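Local structure of Ctr9 protein (Myceliophthora thermophila, 6AF0) at residues K791-Y796 with G816-N821; M834-A839 with F854-V859. The protein probably binds the RNA polymerase II complex through an elongated scaffold of helical tetratricopeptide repeats, of which this chain is a large part. All coordinates share one frame; numbering follows the deposited sequence.

Contact 1 of 2, residues K791-Y796 with G816-N821; sequences KAIESY and GRTWLN
Ile793 and Thr818 mark the nearest backbone approach of two almost antiparallel helical segments, 791-796 and 816-821, whose axes pass 9.6 Å apart at 161°. The side chains make this contact between two predicted TPR repeats of a helical array, and no hydrogen bond crosses it. Ile793 is its centre: chi1 (-63°) sets CG1 anti to the carbonyl carbon, and chi2 (-72°) then turns CD1 over one face of the Trp819 indole. That methyl lies 3.5 Å from the centroid of the five-membered ring and almost on its normal, a CH-pi contact, while Ile793 CG2 meets the same indole near NE1 and CZ2, 3.8 Å from each. A beta-branched isoleucine suits the place because its two arms reach different parts of one flat ring. An alanine in place of Trp819 would probably leave the Ile793 CD1 and CG2 methyls without the aromatic surface they rest on. Thr818 turns CG2 to Ile793 CD1, at 3.6 Å, and to the small CB of Ala792. Its OG1 is hydrogen-bonded to Cys814 O in its own helix and also lies in the plane of the Tyr796 ring, 3.4 Å from the edge atom CE1. Tyr796 OH bonds His781 on helix 773-785, against which Ala792 also packs. Trp819 meanwhile touches Met834 and Ala835 of helix 829-845, so helix 809-826 is packed between helices 789-801 and 829-845.

Contact 2 of 2, residues M834-A839 with F854-V859; sequences MALDQA and FNVAFV
Leu836 and Val859 meet through CB of the leucine and CG1 of the valine, which stands anti to its backbone N (chi1 176°), a setting that carries CG1 across. At Val856, CG1 is instead anti to the carbonyl carbon (chi1 -78°), which directs it to Ala839. These pairs join two antiparallel helices of an alpha-helical TPR array; segment 834-839 falls in a predicted TPR repeat, and helix 850-869 follows it in the chain. The segment axes are 8.8 Å apart at 162°. The small side chain of Ala839 suits this spacing: its CA is 5.1 Å from that of Val856, and its CB lies 3.5 Å from Val856 CG1. One turn away, Ala835 offers another short side chain, with CB 4.2 Å from Val859 CG1. Leu836 does not aim CB straight at the other helix, and the length of a leucine brings CD1 to 4.1 Å from Val856 CB; it also packs on Gln860 and Ile863 farther along helix 850-869. The interface is apolar, with no hydrogen bond between the segments. Asn855 brings its CB toward Ala839, but its ND2 bonds the backbone of the chain of another protein, which also packs aromatic surface on Ala839 and Val859; this end of the array therefore takes part in the assembly. On the opposing backbone, Leu836 CD1 rests 3.5 Å from the carbonyl oxygen of Val856.

Overall arrangement
The two contacts follow one another along the chain, contact 1 closing before contact 2 opens, and their centres are 13 Å apart. Four helices supply them in order: 789-801 and 809-826 for contact 1, then 829-845 and 850-869 for contact 2. All four follow each other in the chain, and the middle two also pack directly on one another, Gly816 and Leu820 against Ala835, so the contacts form a continuous run of helix packing. Both lie far from the centre of the chain, toward its C-terminal end, in the TPR-containing array. Another protein's chain packs on residues of both contacts, consistent with this helical region serving as a protein-binding scaffold.

Contact 1 of 2, residues K791-Y796 with G816-N821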
loop_
_atom_site.group_PDB
_atom_site.type_symbol
_atom_site.label_atom_id
_atom_site.label_comp_id
_atom_site.label_asym_id
_atom_site.label_seq_id
_atom_site.Cartn_x
_atom_site.Cartn_y
_atom_site.Cartn_z
ATOM N N LYS A 791 10.688 -44.493 17.081
ATOM C CA LYS A 791 10.943 -43.094 16.707
ATOM C C LYS A 791 12.380 -42.606 17.015
ATOM O O LYS A 791 12.904 -41.712 16.336
ATOM C CB LYS A 791 9.945 -42.172 17.381
ATOM C CG LYS A 791 8.653 -41.908 16.631
ATOM C CD LYS A 791 7.743 -41.044 17.510
ATOM C CE LYS A 791 6.322 -40.928 16.996
ATOM N NZ LYS A 791 5.360 -41.262 18.089
ATOM N N ALA A 792 12.991 -43.169 18.055
ATOM C CA ALA A 792 14.427 -42.987 18.319
ATOM C C ALA A 792 15.287 -43.693 17.259
ATOM O O ALA A 792 16.385 -43.253 16.932
ATOM C CB ALA A 792 14.785 -43.526 19.696
ATOM N N ILE A 793 14.795 -44.810 16.744
ATOM C CA ILE A 793 15.508 -45.521 15.702
ATOM C C ILE A 793 15.653 -44.583 14.504
ATOM O O ILE A 793 16.751 -44.167 14.189
ATOM C CB ILE A 793 14.810 -46.851 15.298
ATOM C CG1 ILE A 793 14.751 -47.843 16.479
ATOM C CG2 ILE A 793 15.492 -47.489 14.090
ATOM C CD1 ILE A 793 16.071 -48.471 16.875
ATOM N N GLU A 794 14.557 -44.211 13.854
ATOM C CA GLU A 794 14.696 -43.474 12.584
ATOM C C GLU A 794 15.109 -42.012 12.765
ATOM O O GLU A 794 15.417 -41.346 11.792
ATOM C CB GLU A 794 13.477 -43.626 11.641
ATOM C CG GLU A 794 12.457 -42.485 11.621
ATOM C CD GLU A 794 11.711 -42.338 12.934
ATOM O OE1 GLU A 794 12.080 -43.043 13.893
ATOM O OE2 GLU A 794 10.757 -41.527 13.011
ATOM N N SER A 795 15.114 -41.507 13.992
ATOM C CA SER A 795 15.825 -40.271 14.266
ATOM C C SER A 795 17.299 -40.577 13.998
ATOM O O SER A 795 17.917 -39.997 13.099
ATOM C CB SER A 795 15.584 -39.796 15.703
ATOM O OG SER A 795 16.392 -38.682 16.041
ATOM N N TYR A 796 17.835 -41.543 14.737
ATOM C CA TYR A 796 19.219 -41.970 14.558
ATOM C C TYR A 796 19.526 -42.318 13.102
ATOM O O TYR A 796 20.565 -41.953 12.583
ATOM C CB TYR A 796 19.529 -43.185 15.441
ATOM C CG TYR A 796 19.763 -42.879 16.893
ATOM C CD1 TYR A 796 19.314 -43.748 17.889
ATOM C CD2 TYR A 796 20.432 -41.721 17.286
ATOM C CE1 TYR A 796 19.528 -43.468 19.232
ATOM C CE2 TYR A 796 20.653 -41.439 18.623
ATOM C CZ TYR A 796 20.198 -42.316 19.586
ATOM O OH TYR A 796 20.411 -42.036 20.900
ATOM N N GLY A 816 22.362 -49.143 18.166
ATOM C CA GLY A 816 22.385 -50.596 18.388
ATOM C C GLY A 816 21.683 -50.962 19.673
ATOM O O GLY A 816 20.768 -51.775 19.681
ATOM N N ARG A 817 22.121 -50.332 20.751
ATOM C CA ARG A 817 21.449 -50.406 22.053
ATOM C C ARG A 817 19.952 -50.064 21.994
ATOM O O ARG A 817 19.149 -50.695 22.654
ATOM C CB ARG A 817 22.153 -49.483 23.047
ATOM C CG ARG A 817 21.292 -48.954 24.157
ATOM C CD ARG A 817 22.127 -48.188 25.152
ATOM N NE ARG A 817 21.286 -47.255 25.888
ATOM C CZ ARG A 817 21.571 -46.747 27.081
ATOM N NH1 ARG A 817 22.698 -47.078 27.713
ATOM N NH2 ARG A 817 20.713 -45.906 27.649
ATOM N N THR A 818 19.573 -49.061 21.225
ATOM C CA THR A 818 18.160 -48.711 21.096
ATOM C C THR A 818 17.427 -49.896 20.510
ATOM O O THR A 818 16.445 -50.355 21.074
ATOM C CB THR A 818 17.942 -47.468 20.203
ATOM O OG1 THR A 818 18.734 -46.380 20.701
ATOM C CG2 THR A 818 16.475 -47.026 20.168
ATOM N N TRP A 819 17.912 -50.404 19.387
ATOM C CA TRP A 819 17.380 -51.646 18.835
ATOM C C TRP A 819 17.325 -52.761 19.890
ATOM O O TRP A 819 16.327 -53.470 19.996
ATOM C CB TRP A 819 18.220 -52.121 17.648
ATOM C CG TRP A 819 17.739 -51.634 16.309
ATOM C CD1 TRP A 819 18.439 -50.880 15.415
ATOM C CD2 TRP A 819 16.464 -51.884 15.707
ATOM N NE1 TRP A 819 17.683 -50.645 14.299
ATOM C CE2 TRP A 819 16.463 -51.248 14.447
ATOM C CE3 TRP A 819 15.317 -52.575 16.111
ATOM C CZ2 TRP A 819 15.358 -51.283 13.579
ATOM C CZ3 TRP A 819 14.205 -52.615 15.236
ATOM C CH2 TRP A 819 14.244 -51.969 13.993
ATOM N N LEU A 820 18.399 -52.912 20.660
ATOM C CA LEU A 820 18.483 -53.963 21.667
ATOM C C LEU A 820 17.384 -53.814 22.697
ATOM O O LEU A 820 16.678 -54.769 22.987
ATOM C CB LEU A 820 19.843 -53.942 22.360
ATOM C CG LEU A 820 20.045 -54.838 23.585
ATOM C CD1 LEU A 820 19.791 -56.302 23.276
ATOM C CD2 LEU A 820 21.449 -54.697 24.122
ATOM N N ASN A 821 17.230 -52.622 23.252
ATOM C CA ASN A 821 16.124 -52.362 24.192
ATOM C C ASN A 821 14.728 -52.578 23.598
ATOM O O ASN A 821 13.828 -53.059 24.281
ATOM C CB ASN A 821 16.258 -50.972 24.805
ATOM C CG ASN A 821 17.401 -50.896 25.807
ATOM O OD1 ASN A 821 17.814 -51.897 26.383
ATOM N ND2 ASN A 821 17.922 -49.710 26.009
#

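Contact 2 of 2, residues M834-A839 with F854-V859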
loop_
_atom_site.group_PDB
_atom_site.type_symbol
_atom_site.label_atom_id
_atom_site.label_comp_id
_atom_site.label_asym_id
_atom_site.label_seq_id
_atom_site.Cartn_x
_atom_site.Cartn_y
_atom_site.Cartn_z
ATOM N N MET A 834 18.940 -56.634 14.538
ATOM C CA MET A 834 19.347 -55.302 14.144
ATOM C C MET A 834 20.406 -54.769 15.103
ATOM O O MET A 834 21.421 -54.217 14.670
ATOM C CB MET A 834 18.140 -54.370 14.088
ATOM C CG MET A 834 17.163 -54.695 12.965
ATOM S SD MET A 834 17.922 -54.587 11.343
ATOM C CE MET A 834 16.516 -54.901 10.275
ATOM N N ALA A 835 20.182 -54.968 16.401
ATOM C CA ALA A 835 21.129 -54.532 17.434
ATOM C C ALA A 835 22.515 -55.145 17.246
ATOM O O ALA A 835 23.528 -54.523 17.551
ATOM C CB ALA A 835 20.599 -54.885 18.809
ATOM N N LEU A 836 22.559 -56.372 16.755
ATOM C CA LEU A 836 23.833 -57.034 16.510
ATOM C C LEU A 836 24.444 -56.479 15.228
ATOM O O LEU A 836 25.622 -56.083 15.193
ATOM C CB LEU A 836 23.631 -58.544 16.405
ATOM C CG LEU A 836 24.867 -59.386 16.114
ATOM C CD1 LEU A 836 25.952 -59.147 17.153
ATOM C CD2 LEU A 836 24.489 -60.855 16.054
ATOM N N ASP A 837 23.624 -56.431 14.180
ATOM C CA ASP A 837 24.044 -55.837 12.909
ATOM C C ASP A 837 24.707 -54.497 13.156
ATOM O O ASP A 837 25.865 -54.299 12.787
ATOM C CB ASP A 837 22.860 -55.694 11.953
ATOM C CG ASP A 837 22.498 -57.002 11.294
ATOM O OD1 ASP A 837 23.212 -58.011 11.531
ATOM O OD2 ASP A 837 21.506 -57.021 10.534
ATOM N N GLN A 838 23.988 -53.604 13.825
ATOM C CA GLN A 838 24.553 -52.323 14.198
ATOM C C GLN A 838 25.835 -52.481 14.991
ATOM O O GLN A 838 26.802 -51.775 14.745
ATOM C CB GLN A 838 23.568 -51.499 15.007
ATOM C CG GLN A 838 22.370 -51.027 14.208
ATOM C CD GLN A 838 22.754 -50.351 12.904
ATOM O OE1 GLN A 838 23.860 -49.823 12.761
ATOM N NE2 GLN A 838 21.837 -50.355 11.946
ATOM N N ALA A 839 25.867 -53.408 15.929
ATOM C CA ALA A 839 27.048 -53.540 16.761
ATOM C C ALA A 839 28.227 -53.985 15.920
ATOM O O ALA A 839 29.379 -53.660 16.221
ATOM C CB ALA A 839 26.808 -54.519 17.893
ATOM N N PHE A 854 33.078 -55.819 22.735
ATOM C CA PHE A 854 32.200 -56.220 23.840
ATOM C C PHE A 854 30.733 -56.157 23.436
ATOM O O PHE A 854 29.975 -57.064 23.725
ATOM C CB PHE A 854 32.391 -55.341 25.060
ATOM C CG PHE A 854 31.553 -55.757 26.228
ATOM C CD1 PHE A 854 32.094 -56.507 27.255
ATOM C CD2 PHE A 854 30.215 -55.406 26.303
ATOM C CE1 PHE A 854 31.322 -56.886 28.343
ATOM C CE2 PHE A 854 29.437 -55.792 27.388
ATOM C CZ PHE A 854 29.990 -56.535 28.406
ATOM N N ASN A 855 30.321 -55.094 22.766
ATOM C CA ASN A 855 28.921 -54.983 22.384
ATOM C C ASN A 855 28.436 -56.084 21.459
ATOM O O ASN A 855 27.365 -56.612 21.692
ATOM C CB ASN A 855 28.612 -53.620 21.766
ATOM C CG ASN A 855 28.708 -52.509 22.765
ATOM O OD1 ASN A 855 29.037 -52.745 23.930
ATOM N ND2 ASN A 855 28.450 -51.290 22.318
ATOM N N VAL A 856 29.190 -56.424 20.412
ATOM C CA VAL A 856 28.726 -57.491 19.499
ATOM C C VAL A 856 28.605 -58.751 20.316
ATOM O O VAL A 856 27.661 -59.504 20.166
ATOM C CB VAL A 856 29.620 -57.797 18.259
ATOM C CG1 VAL A 856 29.431 -56.751 17.156
ATOM C CG2 VAL A 856 31.078 -57.936 18.647
ATOM N N ALA A 857 29.549 -58.939 21.220
ATOM C CA ALA A 857 29.566 -60.111 22.080
ATOM C C ALA A 857 28.328 -60.171 22.991
ATOM O O ALA A 857 27.551 -61.141 22.921
ATOM C CB ALA A 857 30.823 -60.104 22.916
ATOM N N PHE A 858 28.146 -59.129 23.821
ATOM C CA PHE A 858 26.969 -58.977 24.687
ATOM C C PHE A 858 25.684 -59.275 23.909
ATOM O O PHE A 858 24.925 -60.178 24.245
ATOM C CB PHE A 858 26.921 -57.551 25.247
ATOM C CG PHE A 858 25.889 -57.343 26.320
ATOM C CD1 PHE A 858 26.184 -57.595 27.651
ATOM C CD2 PHE A 858 24.625 -56.889 25.997
ATOM C CE1 PHE A 858 25.228 -57.405 28.642
ATOM C CE2 PHE A 858 23.661 -56.710 26.977
ATOM C CZ PHE A 858 23.965 -56.964 28.304
ATOM N N VAL A 859 25.451 -58.543 22.837
ATOM C CA VAL A 859 24.246 -58.767 22.068
ATOM C C VAL A 859 24.112 -60.249 21.676
ATOM O O VAL A 859 23.027 -60.808 21.732
ATOM C CB VAL A 859 24.164 -57.859 20.826
ATOM C CG1 VAL A 859 22.925 -58.199 19.990
ATOM C CG2 VAL A 859 24.118 -56.391 21.230
#